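Local coordinates for agmatinase (Burkholderia thailandensis, PDB 4DZ4), which probably hydrolyses agmatine to putrescine and urea at a site with two manganese ions, as a member of the arginase family, at residues 243-248 with 273-278; 284-289 with 310-315; 158-163 with 230-235. All blocks are in the same frame, centred on the assembly; numbering follows the deposited sequence.

Interaction 1 (243-248 with 273-278). With MN (manganese (II) ion), chain Q; MN (manganese (II) ion), chain P.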
loop_
_atom_site.group_PDB
_atom_site.type_symbol
_atom_site.label_atom_id
_atom_site.label_comp_id
_atom_site.label_asym_id
_atom_site.label_seq_id
_atom_site.Cartn_x
_atom_site.Cartn_y
_atom_site.Cartn_z
ATOM N N LEU B 243 -26.434 21.138 -1.284
ATOM C CA LEU B 243 -26.156 19.724 -1.569
ATOM C C LEU B 243 -24.894 19.336 -0.827
ATOM O O LEU B 243 -23.854 19.974 -1.014
ATOM C CB LEU B 243 -25.961 19.537 -3.074
ATOM C CG LEU B 243 -25.832 18.100 -3.600
ATOM C CD1 LEU B 243 -26.403 17.962 -5.005
ATOM C CD2 LEU B 243 -24.360 17.655 -3.569
ATOM N N THR B 244 -24.970 18.295 -0.005
ATOM C CA THR B 244 -23.807 17.857 0.772
ATOM C C THR B 244 -23.526 16.414 0.389
ATOM O O THR B 244 -24.402 15.556 0.504
ATOM C CB THR B 244 -24.000 18.083 2.299
ATOM O OG1 THR B 244 -22.859 17.590 3.014
ATOM C CG2 THR B 244 -25.280 17.398 2.842
ATOM N N PHE B 245 -22.337 16.175 -0.131
ATOM C CA PHE B 245 -21.986 14.846 -0.626
ATOM C C PHE B 245 -20.896 14.221 0.231
ATOM O O PHE B 245 -19.729 14.617 0.133
ATOM C CB PHE B 245 -21.539 14.906 -2.093
ATOM C CG PHE B 245 -21.608 13.575 -2.791
ATOM C CD1 PHE B 245 -20.710 12.565 -2.459
ATOM C CD2 PHE B 245 -22.598 13.322 -3.768
ATOM C CE1 PHE B 245 -20.771 11.305 -3.064
ATOM C CE2 PHE B 245 -22.645 12.084 -4.408
ATOM C CZ PHE B 245 -21.733 11.067 -4.056
ATOM N N ASP B 246 -21.276 13.244 1.045
ATOM C CA ASP B 246 -20.310 12.469 1.842
ATOM C C ASP B 246 -19.860 11.330 0.923
ATOM O O ASP B 246 -20.679 10.552 0.483
ATOM C CB ASP B 246 -20.999 11.992 3.133
ATOM C CG ASP B 246 -20.087 11.097 4.046
ATOM O OD1 ASP B 246 -19.056 10.582 3.574
ATOM O OD2 ASP B 246 -20.450 10.904 5.232
ATOM N N ILE B 247 -18.569 11.284 0.587
ATOM C CA ILE B 247 -18.035 10.277 -0.332
ATOM C C ILE B 247 -18.356 8.829 0.094
ATOM O O ILE B 247 -18.425 7.934 -0.760
ATOM C CB ILE B 247 -16.525 10.504 -0.587
ATOM C CG1 ILE B 247 -16.107 9.969 -1.995
ATOM C CG2 ILE B 247 -15.677 9.936 0.579
ATOM C CD1 ILE B 247 -16.806 10.598 -3.191
ATOM N N ASP B 248 -18.624 8.611 1.383
ATOM C CA ASP B 248 -19.012 7.260 1.846
ATOM C C ASP B 248 -20.422 6.840 1.414
ATOM O O ASP B 248 -20.848 5.713 1.671
ATOM C CB ASP B 248 -18.750 7.058 3.358
ATOM C CG ASP B 248 -19.809 7.713 4.287
ATOM O OD1 ASP B 248 -19.427 7.934 5.465
ATOM O OD2 ASP B 248 -20.958 8.019 3.887
ATOM N N ALA B 273 -24.609 10.154 -12.312
ATOM C CA ALA B 273 -25.812 10.231 -13.151
ATOM C C ALA B 273 -26.873 11.079 -12.426
ATOM O O ALA B 273 -27.579 11.880 -13.055
ATOM C CB ALA B 273 -26.357 8.837 -13.435
ATOM N N ILE B 274 -26.979 10.890 -11.109
ATOM C CA ILE B 274 -27.914 11.681 -10.293
ATOM C C ILE B 274 -27.486 13.154 -10.235
ATOM O O ILE B 274 -28.275 14.038 -10.584
ATOM C CB ILE B 274 -28.077 11.093 -8.870
ATOM C CG1 ILE B 274 -28.671 9.679 -8.946
ATOM C CG2 ILE B 274 -28.979 11.987 -8.015
ATOM C CD1 ILE B 274 -28.462 8.886 -7.655
ATOM N N VAL B 275 -26.248 13.417 -9.841
ATOM C CA VAL B 275 -25.767 14.802 -9.697
ATOM C C VAL B 275 -25.876 15.577 -11.002
ATOM O O VAL B 275 -26.365 16.728 -11.026
ATOM C CB VAL B 275 -24.342 14.867 -9.112
ATOM C CG1 VAL B 275 -23.796 16.308 -9.117
ATOM C CG2 VAL B 275 -24.386 14.350 -7.670
ATOM N N ARG B 276 -25.505 14.928 -12.099
ATOM C CA ARG B 276 -25.544 15.577 -13.395
ATOM C C ARG B 276 -26.944 15.987 -13.833
ATOM O O ARG B 276 -27.086 16.883 -14.678
ATOM C CB ARG B 276 -24.909 14.700 -14.461
ATOM C CG ARG B 276 -23.390 14.623 -14.333
ATOM C CD ARG B 276 -22.855 13.567 -15.280
ATOM N NE ARG B 276 -21.435 13.259 -15.012
ATOM C CZ ARG B 276 -20.818 12.204 -15.542
ATOM N NH1 ARG B 276 -21.491 11.383 -16.352
ATOM N NH2 ARG B 276 -19.539 11.971 -15.280
ATOM N N GLY B 277 -27.967 15.354 -13.268
ATOM C CA GLY B 277 -29.342 15.628 -13.680
ATOM C C GLY B 277 -30.047 16.701 -12.849
ATOM O O GLY B 277 -31.245 16.956 -13.045
ATOM N N LEU B 278 -29.318 17.305 -11.904
ATOM C CA LEU B 278 -29.929 18.205 -10.914
ATOM C C LEU B 278 -30.012 19.673 -11.351
ATOM O O LEU B 278 -30.147 20.557 -10.513
ATOM C CB LEU B 278 -29.205 18.095 -9.574
ATOM C CG LEU B 278 -29.533 16.803 -8.831
ATOM C CD1 LEU B 278 -28.679 16.742 -7.587
ATOM C CD2 LEU B 278 -31.000 16.668 -8.490
HETATM MN MN MN Q . -21.164 9.076 6.135
HETATM MN MN MN P . -21.934 12.093 6.972
HETATM O O HOH W 1 -21.584 10.334 7.729
#
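Val-275 is the first residue of 273-278 to reach strand 240-246. Its methyl CG2 lies 4.3 Å from CE2 of Phe-245 and meets the ring obliquely. The next residue, Arg-276, ties this helix to helix 300-323 through a salt bridge from its NE to Asp-311. The backbone N of Leu-278 bonds to O of Val-275. Leu-278 then turns back to the strand. Its CD1 is 3.7 Å from CD1 of Leu-243, and the two side chains cross obliquely. In Leu-243, CG is anti to the backbone N (chi1 -173°), which carries CD1 toward Leu-278. All four touching residues are buried, and no hydrogen bond joins the segments.

Asp-246, at the end of the strand, and Asp-248, just after it, reach the metals. Asp-246 OD2 bridges both manganese ions, at 2.2 Å from the ion of chain Q and a longer 2.6 Å from that of chain P. Asp-248 grips the chain Q ion with both oxygens, OD1 at 2.2 Å and OD2 at 2.5 Å. A water also bridges the pair. Asp-246 OD1 accepts a hydrogen bond from the backbone N of Asp-248 at 3.0 Å, from 42° above the carboxylate plane. This Asx turn ties the two metal ligands together.

The helix packs on one side of a strand whose C-terminal end carries ligands. The contact joins the first strand and the helix of the beta-alpha-beta unit 240-246, 268-276, 282-289 of the arginase fold, with its binuclear manganese site.

Interaction 2 (284-289 with 310-315)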
loop_
_atom_site.group_PDB
_atom_site.type_symbol
_atom_site.label_atom_id
_atom_site.label_comp_id
_atom_site.label_asym_id
_atom_site.label_seq_id
_atom_site.Cartn_x
_atom_site.Cartn_y
_atom_site.Cartn_z
ATOM N N ILE B 284 -27.866 26.462 -3.977
ATOM C CA ILE B 284 -27.279 27.698 -3.390
ATOM C C ILE B 284 -25.833 27.525 -2.929
ATOM O O ILE B 284 -25.120 28.508 -2.746
ATOM C CB ILE B 284 -28.090 28.173 -2.153
ATOM C CG1 ILE B 284 -27.884 27.195 -0.967
ATOM C CG2 ILE B 284 -29.547 28.316 -2.517
ATOM C CD1 ILE B 284 -28.406 27.634 0.379
ATOM N N GLY B 285 -25.420 26.273 -2.740
ATOM C CA GLY B 285 -24.113 25.949 -2.152
ATOM C C GLY B 285 -23.968 24.443 -2.092
ATOM O O GLY B 285 -24.961 23.715 -2.143
ATOM N N ALA B 286 -22.739 23.971 -1.953
ATOM C CA ALA B 286 -22.505 22.512 -1.901
ATOM C C ALA B 286 -21.197 22.185 -1.214
ATOM O O ALA B 286 -20.319 23.037 -1.119
ATOM C CB ALA B 286 -22.517 21.908 -3.302
ATOM N N ASP B 287 -21.058 20.928 -0.792
ATOM C CA ASP B 287 -19.779 20.467 -0.281
ATOM C C ASP B 287 -19.591 18.985 -0.599
ATOM O O ASP B 287 -20.558 18.288 -0.922
ATOM C CB ASP B 287 -19.599 20.834 1.218
ATOM C CG ASP B 287 -20.611 20.164 2.127
ATOM O OD1 ASP B 287 -20.891 18.952 1.963
ATOM O OD2 ASP B 287 -21.123 20.840 3.045
ATOM N N VAL B 288 -18.332 18.561 -0.572
ATOM C CA VAL B 288 -17.976 17.176 -0.824
ATOM C C VAL B 288 -17.008 16.818 0.301
ATOM O O VAL B 288 -15.936 17.417 0.402
ATOM C CB VAL B 288 -17.297 17.026 -2.197
ATOM C CG1 VAL B 288 -16.972 15.551 -2.452
ATOM C CG2 VAL B 288 -18.188 17.621 -3.299
ATOM N N VAL B 289 -17.413 15.867 1.144
ATOM C CA VAL B 289 -16.722 15.650 2.426
ATOM C C VAL B 289 -16.281 14.199 2.620
ATOM O O VAL B 289 -16.699 13.298 1.874
ATOM C CB VAL B 289 -17.626 16.021 3.617
ATOM C CG1 VAL B 289 -17.958 17.532 3.539
ATOM C CG2 VAL B 289 -18.918 15.181 3.641
ATOM N N CYS B 310 -16.736 18.633 -9.896
ATOM C CA CYS B 310 -16.684 19.153 -11.258
ATOM C C CYS B 310 -18.113 19.267 -11.810
ATOM O O CYS B 310 -18.503 20.301 -12.375
ATOM C CB CYS B 310 -15.814 18.248 -12.148
ATOM S SG CYS B 310 -15.883 18.669 -13.918
ATOM N N ASP B 311 -18.904 18.233 -11.591
ATOM C CA ASP B 311 -20.298 18.281 -12.037
ATOM C C ASP B 311 -21.123 19.362 -11.354
ATOM O O ASP B 311 -21.973 19.971 -12.006
ATOM C CB ASP B 311 -20.932 16.892 -11.944
ATOM C CG ASP B 311 -20.406 15.954 -13.042
ATOM O OD1 ASP B 311 -20.098 16.443 -14.150
ATOM O OD2 ASP B 311 -20.310 14.726 -12.809
ATOM N N LEU B 312 -20.862 19.622 -10.070
ATOM C CA LEU B 312 -21.491 20.756 -9.378
ATOM C C LEU B 312 -21.140 22.091 -10.054
ATOM O O LEU B 312 -22.028 22.932 -10.280
ATOM C CB LEU B 312 -21.128 20.765 -7.872
ATOM C CG LEU B 312 -21.735 19.572 -7.103
ATOM C CD1 LEU B 312 -21.054 19.405 -5.758
ATOM C CD2 LEU B 312 -23.245 19.770 -6.925
ATOM N N LEU B 313 -19.859 22.294 -10.387
ATOM C CA LEU B 313 -19.477 23.495 -11.160
ATOM C C LEU B 313 -20.253 23.593 -12.480
ATOM O O LEU B 313 -20.681 24.669 -12.862
ATOM C CB LEU B 313 -17.974 23.555 -11.462
ATOM C CG LEU B 313 -17.133 23.648 -10.176
ATOM C CD1 LEU B 313 -15.645 23.647 -10.504
ATOM C CD2 LEU B 313 -17.486 24.921 -9.433
ATOM N N CYS B 314 -20.405 22.474 -13.169
ATOM C CA CYS B 314 -21.058 22.494 -14.465
ATOM C C CYS B 314 -22.529 22.845 -14.321
ATOM O O CYS B 314 -23.069 23.550 -15.169
ATOM C CB CYS B 314 -20.837 21.152 -15.178
ATOM S SG CYS B 314 -19.139 20.920 -15.749
ATOM N N LEU B 315 -23.162 22.368 -13.243
ATOM C CA LEU B 315 -24.555 22.730 -12.949
ATOM C C LEU B 315 -24.671 24.241 -12.791
ATOM O O LEU B 315 -25.572 24.857 -13.373
ATOM C CB LEU B 315 -25.088 22.034 -11.710
ATOM C CG LEU B 315 -25.330 20.518 -11.854
ATOM C CD1 LEU B 315 -25.621 19.917 -10.486
ATOM C CD2 LEU B 315 -26.495 20.266 -12.799
#
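Strand 284-289 and helix 310-315 come closest at Ala-286 and Leu-312, whose CA atoms are 7.7 Å apart. No hydrogen bond crosses between them. Within the helix, Cys-314 N bonds to O of Cys-310.

One leucine branch makes both contacts. Leu-312 CD1 lies 3.8 Å from CB of Ala-286 and 4.2 Å from CG2 of Val-288. The small side chain of Ala-286 is consistent with the close approach of the helix. In Leu-312, CG is anti to the carbonyl carbon (chi1 -67°), and the chain extends from there to the strand. Val-288 lies at a slant to it. This is a helix laid on one face of the parallel sheet of the alpha/beta arginase fold, with strand 282-289 between 131-136 and 240-246. Leu-312 also touches Leu-133 and Leu-243 on those two neighbours, and Val-275 of helix 268-276.

Asp-287, between the two contact residues, points to the other face of the sheet. Its carboxylate is buried, but OD2 bonds to Tyr-242 and Thr-142, and OD1 to Thr-244, which in turn bonds to the manganese ligand His-139.

Interaction 3 (158-163 with 230-235). With MN (manganese (II) ion), chain Q; MN (manganese (II) ion), chain P.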
loop_
_atom_site.group_PDB
_atom_site.type_symbol
_atom_site.label_atom_id
_atom_site.label_comp_id
_atom_site.label_asym_id
_atom_site.label_seq_id
_atom_site.Cartn_x
_atom_site.Cartn_y
_atom_site.Cartn_z
ATOM N N SER B 158 -33.591 23.579 1.986
ATOM C CA SER B 158 -33.696 22.178 1.591
ATOM C C SER B 158 -32.309 21.567 1.578
ATOM O O SER B 158 -31.365 22.153 1.008
ATOM C CB SER B 158 -34.323 22.066 0.203
ATOM O OG SER B 158 -35.718 22.211 0.308
ATOM N N LEU B 159 -32.163 20.412 2.227
ATOM C CA LEU B 159 -30.886 19.699 2.176
ATOM C C LEU B 159 -30.984 18.513 1.224
ATOM O O LEU B 159 -31.944 17.723 1.283
ATOM C CB LEU B 159 -30.460 19.220 3.561
ATOM C CG LEU B 159 -29.013 18.708 3.663
ATOM C CD1 LEU B 159 -28.020 19.868 3.562
ATOM C CD2 LEU B 159 -28.832 17.957 4.983
ATOM N N ILE B 160 -30.008 18.413 0.339
ATOM C CA ILE B 160 -29.872 17.220 -0.517
ATOM C C ILE B 160 -28.582 16.553 -0.046
ATOM O O ILE B 160 -27.497 17.069 -0.242
ATOM C CB ILE B 160 -29.791 17.559 -2.020
ATOM C CG1 ILE B 160 -31.052 18.313 -2.486
ATOM C CG2 ILE B 160 -29.602 16.250 -2.809
ATOM C CD1 ILE B 160 -30.947 18.833 -3.915
ATOM N N HIS B 161 -28.719 15.385 0.563
ATOM C CA HIS B 161 -27.633 14.793 1.372
ATOM C C HIS B 161 -27.319 13.393 0.898
ATOM O O HIS B 161 -28.172 12.515 0.983
ATOM C CB HIS B 161 -28.118 14.845 2.816
ATOM C CG HIS B 161 -27.238 14.144 3.828
ATOM N ND1 HIS B 161 -27.722 13.772 5.044
ATOM C CD2 HIS B 161 -25.897 13.799 3.818
ATOM C CE1 HIS B 161 -26.742 13.194 5.763
ATOM N NE2 HIS B 161 -25.628 13.204 5.027
ATOM N N PHE B 162 -26.133 13.209 0.314
ATOM C CA PHE B 162 -25.708 11.891 -0.169
ATOM C C PHE B 162 -24.794 11.296 0.909
ATOM O O PHE B 162 -23.800 11.934 1.280
ATOM C CB PHE B 162 -24.926 12.024 -1.475
ATOM C CG PHE B 162 -25.753 12.447 -2.652
ATOM C CD1 PHE B 162 -26.215 11.506 -3.579
ATOM C CD2 PHE B 162 -26.040 13.798 -2.862
ATOM C CE1 PHE B 162 -26.986 11.882 -4.683
ATOM C CE2 PHE B 162 -26.785 14.194 -3.986
ATOM C CZ PHE B 162 -27.253 13.244 -4.892
ATOM N N ASP B 163 -25.093 10.091 1.406
ATOM C CA ASP B 163 -24.370 9.576 2.576
ATOM C C ASP B 163 -24.835 8.176 2.867
ATOM O O ASP B 163 -26.017 7.865 2.672
ATOM C CB ASP B 163 -24.704 10.453 3.802
ATOM C CG ASP B 163 -23.599 10.497 4.851
ATOM O OD1 ASP B 163 -23.034 9.443 5.213
ATOM O OD2 ASP B 163 -23.369 11.604 5.386
ATOM N N GLU B 230 -35.478 12.116 -10.017
ATOM C CA GLU B 230 -36.820 12.691 -10.123
ATOM C C GLU B 230 -37.497 12.845 -8.760
ATOM O O GLU B 230 -38.201 13.834 -8.512
ATOM C CB GLU B 230 -37.671 11.915 -11.146
ATOM C CG GLU B 230 -37.125 12.086 -12.566
ATOM C CD GLU B 230 -37.851 11.264 -13.620
ATOM O OE1 GLU B 230 -38.765 10.492 -13.255
ATOM O OE2 GLU B 230 -37.510 11.384 -14.822
ATOM N N ARG B 231 -37.235 11.896 -7.857
ATOM C CA ARG B 231 -37.757 11.994 -6.499
ATOM C C ARG B 231 -37.121 13.189 -5.742
ATOM O O ARG B 231 -37.832 13.919 -5.045
ATOM C CB ARG B 231 -37.567 10.667 -5.725
ATOM C CG ARG B 231 -38.130 10.681 -4.299
ATOM C CD ARG B 231 -39.647 10.875 -4.226
ATOM N NE ARG B 231 -40.348 9.746 -4.832
ATOM C CZ ARG B 231 -40.604 8.598 -4.207
ATOM N NH1 ARG B 231 -40.245 8.427 -2.939
ATOM N NH2 ARG B 231 -41.237 7.621 -4.852
ATOM N N ILE B 232 -35.804 13.380 -5.890
ATOM C CA ILE B 232 -35.113 14.564 -5.337
ATOM C C ILE B 232 -35.759 15.874 -5.815
ATOM O O ILE B 232 -36.102 16.736 -5.005
ATOM C CB ILE B 232 -33.582 14.563 -5.640
ATOM C CG1 ILE B 232 -32.894 13.374 -4.936
ATOM C CG2 ILE B 232 -32.958 15.915 -5.294
ATOM C CD1 ILE B 232 -31.494 13.052 -5.435
ATOM N N GLU B 233 -35.959 15.995 -7.126
ATOM C CA GLU B 233 -36.558 17.204 -7.703
ATOM C C GLU B 233 -37.946 17.455 -7.129
ATOM O O GLU B 233 -38.311 18.596 -6.801
ATOM C CB GLU B 233 -36.670 17.060 -9.216
ATOM C CG GLU B 233 -35.343 17.054 -9.940
ATOM C CD GLU B 233 -35.555 16.994 -11.435
ATOM O OE1 GLU B 233 -35.946 15.917 -11.937
ATOM O OE2 GLU B 233 -35.377 18.031 -12.106
ATOM N N SER B 234 -38.707 16.375 -6.975
ATOM C CA SER B 234 -40.059 16.440 -6.449
ATOM C C SER B 234 -40.085 16.945 -5.002
ATOM O O SER B 234 -40.945 17.735 -4.609
ATOM C CB SER B 234 -40.724 15.071 -6.517
ATOM O OG SER B 234 -42.088 15.218 -6.178
ATOM N N ILE B 235 -39.112 16.492 -4.221
ATOM C CA ILE B 235 -39.036 16.854 -2.810
ATOM C C ILE B 235 -38.605 18.319 -2.601
ATOM O O ILE B 235 -39.215 19.041 -1.802
ATOM C CB ILE B 235 -38.085 15.888 -2.064
ATOM C CG1 ILE B 235 -38.762 14.524 -1.917
ATOM C CG2 ILE B 235 -37.687 16.468 -0.702
ATOM C CD1 ILE B 235 -37.834 13.358 -1.640
HETATM MN MN MN Q . -21.164 9.076 6.135
HETATM MN MN MN P . -21.934 12.093 6.972
HETATM O O HOH W 1 -21.584 10.334 7.729
#
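Strand 158-162 is an inner strand of the parallel arginase sheet and leads into the manganese site. Helix 225-236 packs against it through Ile-232. The CA atoms of Ile-160 and Ile-232 are 7.6 Å apart.

Ile-232 uses two different branches. Its CG2 lies 3.8 Å from CD1 of Ile-160, and also approaches CG1 and CG2 of that residue. The two isoleucine side chains cross at about a right angle. The other branch ends in CD1, 4.3 Å from CZ of Phe-162 and oblique to the ring. In Ile-232, CG2 is anti to the backbone N and CG1 is anti to the carbonyl carbon (chi1 -64°). This split sends one methyl to each strand residue. The contact is wholly apolar and buried. Ile-232 further touches Val-198 and Val-200 of the adjacent strand, and the Phe-162 ring stacks on Phe-245.

At the end of the strand the binuclear manganese site begins. Asp-163 bridges the ions with its two oxygens: OD1 is 2.1 Å from the manganese of chain Q, and OD2 is 2.2 Å from that of chain P. Two residues back, His-161 acts as a second-shell partner. Its NE2 donates to OD2 of Asp-163 at 2.8 Å, with an N-H...O angle of 156°. The bond arrives on the anti side of the carboxylate, 24° out of its plane. OD2 thus has His-161 as well as a manganese ion, and with both oxygens on metals the carboxylate has little freedom to turn. His-161 ND1 is hydrogen-bonded to Gln-199.

From the N terminus, interaction 3 comes first. It closes the long loop from strand 158-162 to helix 225-236. The next strand, 240-246, opens interaction 1, which closes on the following helix, 268-276. Strand 282-289 then opens interaction 2, closed by helix 300-323. The three loops run in series, with no nesting or crossing. In the sheet their strands are neighbours, in the order 282-289, 240-246, 158-162, so interaction 1 sits between the others. Interactions 1 and 3 share both manganese ions and the bridging water. Interaction 2 touches interaction 1, but its nearest atoms are about 6 Å from interaction 3.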